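Local coordinates for protein glycerate kinase, putative (Thermotoga maritima, PDB 2B8N) that catalyses the ATP- and magnesium-dependent phosphorylation of D-glycerate to 2-phosphoglycerate, a step in the degradation of serine via 3-hydroxypyruvate, at residues L199-G204 with G417-D422; V55-A60 with V80-Y85; P368-G373 with L410-P415; E291-G296 with N338-L343. All coordinates share one frame; numbering follows the deposited sequence.

Contact 1 (L199-G204 with G417-D422)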
loop_
_atom_site.group_PDB
_atom_site.type_symbol
_atom_site.label_atom_id
_atom_site.label_comp_id
_atom_site.label_asym_id
_atom_site.label_seq_id
_atom_site.Cartn_x
_atom_site.Cartn_y
_atom_site.Cartn_z
ATOM N N LEU A 199 -6.200 3.223 -4.600
ATOM C CA LEU A 199 -6.092 2.690 -3.252
ATOM C C LEU A 199 -4.599 2.568 -2.994
ATOM O O LEU A 199 -3.976 1.630 -3.465
ATOM C CB LEU A 199 -6.806 1.337 -3.215
ATOM C CG LEU A 199 -7.070 0.647 -1.892
ATOM C CD1 LEU A 199 -7.084 1.612 -0.733
ATOM C CD2 LEU A 199 -8.404 -0.060 -2.001
ATOM N N SER A 200 -4.029 3.536 -2.276
ATOM C CA SER A 200 -2.585 3.715 -2.221
ATOM C C SER A 200 -1.841 2.950 -1.129
ATOM O O SER A 200 -2.082 3.129 0.084
ATOM C CB SER A 200 -2.250 5.195 -2.075
ATOM O OG SER A 200 -0.904 5.347 -1.657
ATOM N N ASP A 201 -0.883 2.145 -1.583
ATOM C CA ASP A 201 0.039 1.437 -0.707
ATOM C C ASP A 201 1.420 2.123 -0.657
ATOM O O ASP A 201 2.358 1.583 -0.046
ATOM C CB ASP A 201 0.140 -0.029 -1.160
ATOM C CG ASP A 201 0.846 -0.197 -2.494
ATOM O OD1 ASP A 201 1.013 0.800 -3.208
ATOM O OD2 ASP A 201 1.252 -1.329 -2.829
ATOM N N VAL A 202 1.527 3.309 -1.279
ATOM C CA VAL A 202 2.769 4.104 -1.311
ATOM C C VAL A 202 2.700 5.244 -0.301
ATOM O O VAL A 202 1.764 6.045 -0.294
ATOM C CB VAL A 202 3.071 4.717 -2.713
ATOM C CG1 VAL A 202 4.296 5.630 -2.654
ATOM C CG2 VAL A 202 3.310 3.632 -3.740
ATOM N N LEU A 203 3.713 5.326 0.551
ATOM C CA LEU A 203 3.742 6.358 1.589
ATOM C C LEU A 203 3.848 7.748 0.951
ATOM O O LEU A 203 4.749 8.013 0.152
ATOM C CB LEU A 203 4.913 6.123 2.536
ATOM C CG LEU A 203 4.854 6.840 3.875
ATOM C CD1 LEU A 203 3.719 6.286 4.711
ATOM C CD2 LEU A 203 6.189 6.711 4.594
ATOM N N GLY A 204 2.911 8.625 1.284
ATOM C CA GLY A 204 2.894 9.953 0.678
ATOM C C GLY A 204 2.151 9.969 -0.638
ATOM O O GLY A 204 2.130 10.975 -1.338
ATOM N N GLY A 417 -7.654 -7.881 2.243
ATOM C CA GLY A 417 -7.949 -7.475 0.876
ATOM C C GLY A 417 -7.655 -6.005 0.596
ATOM O O GLY A 417 -8.143 -5.456 -0.376
ATOM N N THR A 418 -6.855 -5.363 1.440
ATOM C CA THR A 418 -6.365 -4.023 1.157
ATOM C C THR A 418 -4.923 -3.829 1.674
ATOM O O THR A 418 -4.384 -4.668 2.389
ATOM C CB THR A 418 -7.339 -2.941 1.701
ATOM O OG1 THR A 418 -6.853 -1.643 1.367
ATOM C CG2 THR A 418 -7.522 -3.029 3.199
ATOM N N ASN A 419 -4.285 -2.743 1.265
ATOM C CA ASN A 419 -3.003 -2.363 1.816
ATOM C C ASN A 419 -2.781 -0.857 1.729
ATOM O O ASN A 419 -2.628 -0.306 0.637
ATOM C CB ASN A 419 -1.871 -3.102 1.108
ATOM C CG ASN A 419 -0.509 -2.820 1.734
ATOM O OD1 ASN A 419 -0.398 -2.499 2.935
ATOM N ND2 ASN A 419 0.535 -2.939 0.931
ATOM N N VAL A 420 -2.800 -0.196 2.880
ATOM C CA VAL A 420 -2.444 1.213 2.945
ATOM C C VAL A 420 -1.433 1.430 4.051
ATOM O O VAL A 420 -1.487 2.422 4.755
ATOM C CB VAL A 420 -3.673 2.138 3.150
ATOM C CG1 VAL A 420 -4.676 1.935 2.042
ATOM C CG2 VAL A 420 -4.324 1.912 4.523
ATOM N N ASN A 421 -0.494 0.491 4.164
ATOM C CA ASN A 421 0.610 0.534 5.125
ATOM C C ASN A 421 0.141 0.320 6.587
ATOM O O ASN A 421 -0.692 -0.542 6.829
ATOM C CB ASN A 421 1.478 1.783 4.888
ATOM C CG ASN A 421 2.112 1.786 3.496
ATOM O OD1 ASN A 421 1.917 2.722 2.692
ATOM N ND2 ASN A 421 2.878 0.724 3.207
ATOM N N ASP A 422 0.671 1.077 7.550
ATOM C CA ASP A 422 0.584 0.692 8.967
ATOM C C ASP A 422 -0.306 1.638 9.802
ATOM O O ASP A 422 -0.288 2.859 9.610
ATOM C CB ASP A 422 2.013 0.593 9.557
ATOM C CG ASP A 422 2.900 -0.424 8.805
ATOM O OD1 ASP A 422 2.342 -1.310 8.114
ATOM O OD2 ASP A 422 4.149 -0.362 8.916
HETATM O O HOH W 1 -3.289 -0.691 -2.067
HETATM O O HOH W 2 -0.769 4.830 2.203
#
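Asp201 and Val420 lie with CA atoms 4.4 Å apart where two loops run almost side by side between the protein's two sheets: 199-204 leaves strand 193-199 of the parallel sheet, and 417-422 leads into strand 422-428 of the mixed one. Packing and water join them. CD1 of Leu199 meets CG1 of Val420 at 3.7 Å, the two side chains crossing at about a right angle, and the same methyl touches OG1 of Thr418, a hydroxyl bonded to Val34 O. With CG anti to the backbone N (chi1 -175°), Asn419 swings its amide beside Asp201, Asn419 ND2 coming 3.6 Å from Asp201 CB; carboxylate and amide planes are nearly perpendicular. The CB of Asn421 is directed toward 199-204, and its amide lies beside Asp201 O. One water donates to both Leu199 O and Asn419 O, each at 2.8 Å; a second donates to Ser200 O and, weakly, to Asn421 OD1. Each loop is braced within itself. Ser200 OG, also bonded to Asp205, accepts from Val202 N in an ST turn. Asn419 closes an Asx turn, its OD1 receiving Asn421 N at 3.2 Å with the donor standing 53° out of the carbonyl plane.

Contact 2 (V55-A60 with V80-Y85)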
loop_
_atom_site.group_PDB
_atom_site.type_symbol
_atom_site.label_atom_id
_atom_site.label_comp_id
_atom_site.label_asym_id
_atom_site.label_seq_id
_atom_site.Cartn_x
_atom_site.Cartn_y
_atom_site.Cartn_z
ATOM N N VAL A 55 -11.573 -0.406 -16.127
ATOM C CA VAL A 55 -10.288 -1.084 -16.098
ATOM C C VAL A 55 -9.770 -1.094 -14.649
ATOM O O VAL A 55 -9.507 -0.029 -14.049
ATOM C CB VAL A 55 -9.270 -0.397 -17.025
ATOM C CG1 VAL A 55 -7.896 -1.083 -16.926
ATOM C CG2 VAL A 55 -9.760 -0.422 -18.478
ATOM N N ALA A 56 -9.625 -2.302 -14.094
ATOM C CA ALA A 56 -9.233 -2.458 -12.691
ATOM C C ALA A 56 -7.992 -3.295 -12.670
ATOM O O ALA A 56 -8.002 -4.415 -13.191
ATOM C CB ALA A 56 -10.337 -3.101 -11.860
ATOM N N VAL A 57 -6.929 -2.726 -12.081
ATOM C CA VAL A 57 -5.607 -3.351 -12.007
ATOM C C VAL A 57 -5.090 -3.219 -10.588
ATOM O O VAL A 57 -5.102 -2.137 -10.024
ATOM C CB VAL A 57 -4.609 -2.685 -12.981
ATOM C CG1 VAL A 57 -3.182 -3.127 -12.699
ATOM C CG2 VAL A 57 -4.955 -3.034 -14.375
ATOM N N GLY A 58 -4.633 -4.321 -10.024
ATOM C CA GLY A 58 -4.055 -4.300 -8.686
ATOM C C GLY A 58 -4.413 -5.548 -7.907
ATOM O O GLY A 58 -5.177 -6.401 -8.398
ATOM N N LYS A 59 -3.853 -5.658 -6.698
ATOM C CA LYS A 59 -4.146 -6.789 -5.823
ATOM C C LYS A 59 -5.589 -6.742 -5.318
ATOM O O LYS A 59 -6.121 -7.760 -4.942
ATOM C CB LYS A 59 -3.195 -6.831 -4.624
ATOM C CG LYS A 59 -1.705 -6.977 -4.959
ATOM C CD LYS A 59 -0.935 -7.237 -3.690
ATOM C CE LYS A 59 0.295 -6.389 -3.542
ATOM N NZ LYS A 59 1.043 -6.826 -2.311
ATOM N N ALA A 60 -6.193 -5.561 -5.289
ATOM C CA ALA A 60 -7.592 -5.379 -4.895
ATOM C C ALA A 60 -8.527 -5.159 -6.100
ATOM O O ALA A 60 -9.651 -4.630 -5.941
ATOM C CB ALA A 60 -7.701 -4.196 -3.957
ATOM N N VAL A 80 -12.829 -5.036 -17.385
ATOM C CA VAL A 80 -11.671 -5.922 -17.402
ATOM C C VAL A 80 -10.900 -5.802 -16.082
ATOM O O VAL A 80 -10.779 -4.718 -15.500
ATOM C CB VAL A 80 -10.761 -5.648 -18.621
ATOM C CG1 VAL A 80 -10.174 -4.245 -18.547
ATOM C CG2 VAL A 80 -9.658 -6.694 -18.747
ATOM N N VAL A 81 -10.408 -6.950 -15.613
ATOM C CA VAL A 81 -9.807 -7.102 -14.295
ATOM C C VAL A 81 -8.485 -7.861 -14.452
ATOM O O VAL A 81 -8.454 -8.949 -15.040
ATOM C CB VAL A 81 -10.786 -7.887 -13.375
ATOM C CG1 VAL A 81 -10.114 -8.358 -12.084
ATOM C CG2 VAL A 81 -12.038 -7.035 -13.080
ATOM N N VAL A 82 -7.392 -7.258 -13.956
ATOM C CA VAL A 82 -6.072 -7.923 -13.874
ATOM C C VAL A 82 -5.588 -7.891 -12.407
ATOM O O VAL A 82 -5.459 -6.822 -11.815
ATOM C CB VAL A 82 -5.007 -7.259 -14.786
ATOM C CG1 VAL A 82 -3.732 -8.116 -14.839
ATOM C CG2 VAL A 82 -5.531 -7.056 -16.178
ATOM N N THR A 83 -5.329 -9.046 -11.814
ATOM C CA THR A 83 -4.888 -9.081 -10.413
ATOM C C THR A 83 -3.843 -10.192 -10.259
ATOM O O THR A 83 -3.467 -10.820 -11.238
ATOM C CB THR A 83 -6.113 -9.193 -9.423
ATOM O OG1 THR A 83 -5.713 -8.894 -8.077
ATOM C CG2 THR A 83 -6.751 -10.572 -9.462
ATOM N N LYS A 84 -3.333 -10.382 -9.049
ATOM C CA LYS A 84 -2.375 -11.446 -8.759
ATOM C C LYS A 84 -2.994 -12.844 -8.947
ATOM O O LYS A 84 -4.188 -13.047 -8.716
ATOM C CB LYS A 84 -1.886 -11.340 -7.303
ATOM C CG LYS A 84 -0.706 -10.429 -7.065
ATOM C CD LYS A 84 -0.350 -10.375 -5.576
ATOM C CE LYS A 84 0.422 -11.604 -5.127
ATOM N NZ LYS A 84 1.736 -11.667 -5.765
ATOM N N TYR A 85 -2.172 -13.816 -9.312
ATOM C CA TYR A 85 -2.655 -15.193 -9.360
ATOM C C TYR A 85 -3.359 -15.539 -8.045
ATOM O O TYR A 85 -2.875 -15.223 -6.950
ATOM C CB TYR A 85 -1.527 -16.202 -9.682
ATOM C CG TYR A 85 -0.860 -15.904 -11.001
ATOM C CD1 TYR A 85 -1.628 -15.677 -12.139
ATOM C CD2 TYR A 85 0.522 -15.802 -11.119
ATOM C CE1 TYR A 85 -1.058 -15.362 -13.340
ATOM C CE2 TYR A 85 1.106 -15.494 -12.339
ATOM C CZ TYR A 85 0.298 -15.276 -13.450
ATOM O OH TYR A 85 0.805 -14.947 -14.689
#
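Ala56 is held through both its peptide groups by the neighbouring strand: Ala56 N donates to Val80 O at 3.0 Å, and Ala56 O takes the N-H of Val82, N to O also 3.0 Å. Gly58 N continues the series to Val82 O at 3.2 Å. The next carbonyl, Gly58 O, is met by a side chain instead. Thr83, with OG1 anti to its backbone N (chi1 -166°), donates that hydroxyl to Gly58 O at 2.6 Å, in the carbonyl plane and on a lone pair. These are parallel strands in register, the two arms of a beta-alpha-beta unit in which helix 61-72 makes the connection. Val55 and Val57 turn their backbone groups the other way, to Leu130 and Leu132 of strand 128-133 and to Ser134 just after it, and Ala60 N, at the helix N-cap, meets Ser134 OG. On one face Val55 CG2 lies 3.8 Å from Val80 CG1, the two side chains pointing the same way, and helix 107-120 packs over them and Val82. On the other face Ala56 and Val81 both rest on Ala65 of helix 61-72. Further along, Lys59 and Lys84 run side by side, CD to CD 3.7 Å. Lys59 NZ and Lys84 NZ, like in charge, stay 6.0 Å apart, and Lys84 NZ is bonded to His102 ND1.

Contact 3 (P368-G373 with L410-P415)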
loop_
_atom_site.group_PDB
_atom_site.type_symbol
_atom_site.label_atom_id
_atom_site.label_comp_id
_atom_site.label_asym_id
_atom_site.label_seq_id
_atom_site.Cartn_x
_atom_site.Cartn_y
_atom_site.Cartn_z
ATOM N N PRO A 368 6.735 -12.003 6.698
ATOM C CA PRO A 368 6.232 -13.246 6.136
ATOM C C PRO A 368 5.517 -14.065 7.213
ATOM O O PRO A 368 5.996 -15.134 7.581
ATOM C CB PRO A 368 7.509 -13.947 5.660
ATOM C CG PRO A 368 8.520 -13.555 6.639
ATOM C CD PRO A 368 8.135 -12.146 7.131
ATOM N N THR A 369 4.391 -13.558 7.722
ATOM C CA THR A 369 3.650 -14.234 8.793
ATOM C C THR A 369 2.148 -14.076 8.623
ATOM O O THR A 369 1.677 -13.261 7.836
ATOM C CB THR A 369 4.021 -13.681 10.210
ATOM O OG1 THR A 369 3.494 -12.360 10.369
ATOM C CG2 THR A 369 5.507 -13.660 10.420
ATOM N N ASP A 370 1.412 -14.847 9.408
ATOM C CA ASP A 370 -0.051 -14.842 9.384
ATOM C C ASP A 370 -0.633 -13.780 10.312
ATOM O O ASP A 370 -1.855 -13.637 10.399
ATOM C CB ASP A 370 -0.607 -16.251 9.722
ATOM C CG ASP A 370 -0.128 -16.819 11.103
ATOM O OD1 ASP A 370 0.618 -16.161 11.870
ATOM O OD2 ASP A 370 -0.517 -17.972 11.426
ATOM N N ALA A 371 0.243 -13.051 11.003
ATOM C CA ALA A 371 -0.180 -12.025 11.951
ATOM C C ALA A 371 -0.062 -10.635 11.315
ATOM O O ALA A 371 0.752 -10.425 10.419
ATOM C CB ALA A 371 0.653 -12.121 13.225
ATOM N N ALA A 372 -0.895 -9.709 11.783
ATOM C CA ALA A 372 -0.966 -8.357 11.258
ATOM C C ALA A 372 -0.083 -7.463 12.047
ATOM O O ALA A 372 0.317 -6.425 11.544
ATOM C CB ALA A 372 -2.407 -7.837 11.331
ATOM N N GLY A 373 0.183 -7.843 13.297
ATOM C CA GLY A 373 1.047 -7.053 14.196
ATOM C C GLY A 373 0.975 -7.509 15.654
ATOM O O GLY A 373 0.795 -8.676 15.955
ATOM N N LEU A 410 0.063 -11.452 19.870
ATOM C CA LEU A 410 -0.044 -11.333 18.416
ATOM C C LEU A 410 -1.445 -10.832 18.046
ATOM O O LEU A 410 -2.430 -11.292 18.613
ATOM C CB LEU A 410 0.197 -12.677 17.712
ATOM C CG LEU A 410 1.635 -13.121 17.445
ATOM C CD1 LEU A 410 1.627 -14.489 16.790
ATOM C CD2 LEU A 410 2.410 -12.115 16.567
ATOM N N LEU A 411 -1.519 -9.888 17.104
ATOM C CA LEU A 411 -2.793 -9.480 16.500
ATOM C C LEU A 411 -2.973 -10.235 15.195
ATOM O O LEU A 411 -2.189 -10.063 14.263
ATOM C CB LEU A 411 -2.846 -7.969 16.228
ATOM C CG LEU A 411 -4.057 -7.566 15.368
ATOM C CD1 LEU A 411 -5.325 -7.495 16.173
ATOM C CD2 LEU A 411 -3.799 -6.246 14.675
ATOM N N ILE A 412 -4.017 -11.061 15.144
ATOM C CA ILE A 412 -4.341 -11.877 13.978
ATOM C C ILE A 412 -5.650 -11.387 13.404
ATOM O O ILE A 412 -6.687 -11.555 14.024
ATOM C CB ILE A 412 -4.518 -13.364 14.363
ATOM C CG1 ILE A 412 -3.324 -13.881 15.196
ATOM C CG2 ILE A 412 -4.772 -14.236 13.098
ATOM C CD1 ILE A 412 -2.213 -14.483 14.396
ATOM N N THR A 413 -5.603 -10.768 12.230
ATOM C CA THR A 413 -6.805 -10.272 11.542
ATOM C C THR A 413 -7.184 -11.152 10.366
ATOM O O THR A 413 -8.373 -11.297 10.065
ATOM C CB THR A 413 -6.589 -8.857 10.979
ATOM O OG1 THR A 413 -5.493 -8.866 10.049
ATOM C CG2 THR A 413 -6.285 -7.880 12.093
ATOM N N GLY A 414 -6.183 -11.757 9.722
ATOM C CA GLY A 414 -6.367 -12.442 8.444
ATOM C C GLY A 414 -6.063 -11.460 7.332
ATOM O O GLY A 414 -5.883 -10.280 7.592
ATOM N N PRO A 415 -5.988 -11.932 6.085
ATOM C CA PRO A 415 -5.860 -11.002 4.972
ATOM C C PRO A 415 -7.067 -10.072 4.875
ATOM O O PRO A 415 -8.201 -10.554 4.954
ATOM C CB PRO A 415 -5.839 -11.916 3.752
ATOM C CG PRO A 415 -6.477 -13.167 4.208
ATOM C CD PRO A 415 -6.046 -13.323 5.619
#
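Leu411 faces both Ala372 and Gly373 across an antiparallel pair, a classic beta bulge. Leu411 O takes Ala372 N at 2.8 Å and, weakly, Gly373 N at 3.4 Å, while Leu411 N donates to Gly373 O at 2.9 Å. From the backbone the Leu411 side chain starts with CB 3.7 Å from Gly373 O; CG then stands anti to the backbone N (chi1 170°), which brings Leu411 CD2 to the methyl of Ala372, 4.0 Å from its CB. That methyl is also met by Thr413: Thr413 OG1 lies 3.5 Å from Ala372 CB. The same hydroxyl donates to Gly414 O. An alanine in place of Thr413 would probably leave the Gly414 carbonyl without its hydroxyl donor and Ala372 CB less well covered. The Ala371 methyl touches both Leu410 CD2 and Ile412 CD1, while Asp370 OD1 bonds Tyr401 OH. Short strand 410-411 is thus added at the edge of the mixed sheet beside strand 373-377, with helix 17-32 touching Leu411 and Thr413, and helices 337-348 and 400-406 packed against Leu410.

Contact 4 (E291-G296 with N338-L343)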
loop_
_atom_site.group_PDB
_atom_site.type_symbol
_atom_site.label_atom_id
_atom_site.label_comp_id
_atom_site.label_asym_id
_atom_site.label_seq_id
_atom_site.Cartn_x
_atom_site.Cartn_y
_atom_site.Cartn_z
ATOM N N GLU A 291 13.047 3.510 11.827
ATOM C CA GLU A 291 13.264 2.134 12.301
ATOM C C GLU A 291 12.126 1.727 13.232
ATOM O O GLU A 291 11.694 2.541 14.077
ATOM C CB GLU A 291 14.623 2.040 13.011
ATOM C CG GLU A 291 14.998 0.679 13.573
ATOM C CD GLU A 291 15.594 -0.242 12.548
ATOM O OE1 GLU A 291 15.841 0.219 11.400
ATOM O OE2 GLU A 291 15.826 -1.432 12.907
ATOM N N ALA A 292 11.631 0.500 13.038
ATOM C CA ALA A 292 10.443 0.016 13.722
ATOM C C ALA A 292 10.601 -0.057 15.242
ATOM O O ALA A 292 9.747 0.447 15.983
ATOM C CB ALA A 292 10.034 -1.330 13.174
ATOM N N ARG A 293 11.681 -0.673 15.714
ATOM C CA ARG A 293 11.914 -0.789 17.162
ATOM C C ARG A 293 12.122 0.582 17.858
ATOM O O ARG A 293 11.740 0.785 19.040
ATOM C CB ARG A 293 13.098 -1.713 17.434
ATOM C CG ARG A 293 14.457 -1.135 17.073
ATOM C CD ARG A 293 15.562 -2.095 17.450
ATOM N NE ARG A 293 15.383 -3.358 16.755
ATOM C CZ ARG A 293 16.202 -4.396 16.876
ATOM N NH1 ARG A 293 17.275 -4.309 17.660
ATOM N NH2 ARG A 293 15.952 -5.516 16.194
ATOM N N GLU A 294 12.718 1.523 17.127
ATOM C CA GLU A 294 12.974 2.852 17.677
ATOM C C GLU A 294 11.673 3.651 17.717
ATOM O O GLU A 294 11.415 4.368 18.690
ATOM C CB GLU A 294 14.069 3.572 16.884
ATOM C CG GLU A 294 15.409 2.817 16.797
ATOM C CD GLU A 294 16.036 2.498 18.161
ATOM O OE1 GLU A 294 15.764 3.189 19.151
ATOM O OE2 GLU A 294 16.839 1.548 18.247
ATOM N N ALA A 295 10.837 3.490 16.696
ATOM C CA ALA A 295 9.478 4.031 16.719
ATOM C C ALA A 295 8.627 3.496 17.904
ATOM O O ALA A 295 7.753 4.205 18.418
ATOM C CB ALA A 295 8.784 3.724 15.397
ATOM N N GLY A 296 8.848 2.245 18.314
ATOM C CA GLY A 296 8.091 1.665 19.432
ATOM C C GLY A 296 8.438 2.380 20.729
ATOM O O GLY A 296 7.571 2.645 21.546
ATOM N N ASN A 338 5.678 -4.280 12.154
ATOM C CA ASN A 338 4.683 -3.966 13.175
ATOM C C ASN A 338 4.877 -4.803 14.450
ATOM O O ASN A 338 4.580 -4.349 15.576
ATOM C CB ASN A 338 3.258 -4.088 12.607
ATOM C CG ASN A 338 2.972 -3.058 11.486
ATOM O OD1 ASN A 338 2.955 -1.863 11.741
ATOM N ND2 ASN A 338 2.735 -3.533 10.255
ATOM N N GLN A 339 5.392 -6.013 14.297
ATOM C CA GLN A 339 5.600 -6.883 15.463
ATOM C C GLN A 339 6.826 -6.433 16.273
ATOM O O GLN A 339 6.836 -6.549 17.514
ATOM C CB GLN A 339 5.708 -8.346 15.038
ATOM C CG GLN A 339 4.395 -8.936 14.572
ATOM C CD GLN A 339 4.569 -10.186 13.746
ATOM O OE1 GLN A 339 5.213 -11.126 14.175
ATOM N NE2 GLN A 339 3.997 -10.202 12.556
ATOM N N GLU A 340 7.835 -5.884 15.589
ATOM C CA GLU A 340 9.007 -5.310 16.280
ATOM C C GLU A 340 8.661 -4.026 17.006
ATOM O O GLU A 340 9.129 -3.798 18.115
ATOM C CB GLU A 340 10.179 -5.062 15.335
ATOM C CG GLU A 340 10.901 -6.331 15.011
ATOM C CD GLU A 340 12.321 -6.123 14.625
ATOM O OE1 GLU A 340 12.811 -4.963 14.687
ATOM O OE2 GLU A 340 12.937 -7.152 14.269
ATOM N N LEU A 341 7.846 -3.195 16.367
ATOM C CA LEU A 341 7.400 -1.949 16.973
ATOM C C LEU A 341 6.644 -2.255 18.290
ATOM O O LEU A 341 6.920 -1.633 19.317
ATOM C CB LEU A 341 6.541 -1.168 15.978
ATOM C CG LEU A 341 6.159 0.272 16.301
ATOM C CD1 LEU A 341 5.827 1.055 15.041
ATOM C CD2 LEU A 341 4.985 0.356 17.293
ATOM N N ALA A 342 5.742 -3.245 18.261
ATOM C CA ALA A 342 4.990 -3.661 19.460
ATOM C C ALA A 342 5.884 -4.283 20.535
ATOM O O ALA A 342 5.800 -3.911 21.689
ATOM C CB ALA A 342 3.904 -4.639 19.075
ATOM N N LEU A 343 6.753 -5.226 20.147
ATOM C CA LEU A 343 7.721 -5.829 21.094
ATOM C C LEU A 343 8.685 -4.839 21.780
ATOM O O LEU A 343 9.040 -5.007 22.943
ATOM C CB LEU A 343 8.573 -6.895 20.398
ATOM C CG LEU A 343 9.598 -7.574 21.324
ATOM C CD1 LEU A 343 8.936 -8.182 22.547
ATOM C CD2 LEU A 343 10.332 -8.650 20.593
HETATM O O HOH W 3 13.424 -2.553 13.917
#
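A close helix pair, 292-309 against 337-348, is joined here near the N-terminal ends of both by Ala292, Arg293, Ala295 and Gly296 meeting Glu340 and Leu341. The axes of 292-296 and 338-343 cross at -36° and approach to 7.1 Å, a separation that Gly296 permits: a CB there would collide with Leu341 O, to which Gly296 CA now comes at 3.5 Å. Leu341, its CG anti to the backbone N (chi1 -170°), reaches across with its whole branch. Leu341 CG lies 3.6 Å from Ala292 O, its CD1 touches Ala295 CB at 4.0 Å, and its CD2 rests on Gly296 CA. An alanine at Leu341 would probably open a gap beside Ala295 and Gly296 and weaken the seam between the helices. The polar flank belongs to Arg293 and Glu340. Glu340 OE1 lies at the edge of the guanidinium, in its plane, in a long salt bridge of 3.5 Å to Arg293 NH2, with the carboxylate turned 51° against it. One water donates to Glu340 OE1 at 2.6 Å and to Glu291 OE2, and accepts from Arg293 N, linking the helix start to the acid; Glu340 OE2 is taken by Asn398 ND2. Around the pair, helices 391-396 and 400-406 pack on Glu340, and strand 355-361 lies next to helix 337-348, its Ser359 OG bonded to Asn338 O.

Contacts 2 and 4 are buried and lie on opposite sides of the chain's centre, their centres about 32 Å apart: regular backbone pairing within the parallel sheet in one, helix packing with a charged flank in the other. Contact 1, near the centre, is partly buried and joins loops from the two sheets through water and apolar packing. Contact 3, also partly buried, uses irregular strand pairing at an edge of the mixed sheet. Contact 3 touches helix 337-348 of contact 4, where Thr369 OG1 bonds Gln339 NE2. Contact 1 reaches that helix through Asp422 OD1 and Asn338 ND2, and touches contact 2 where Gly417 O packs on Ala60 CB.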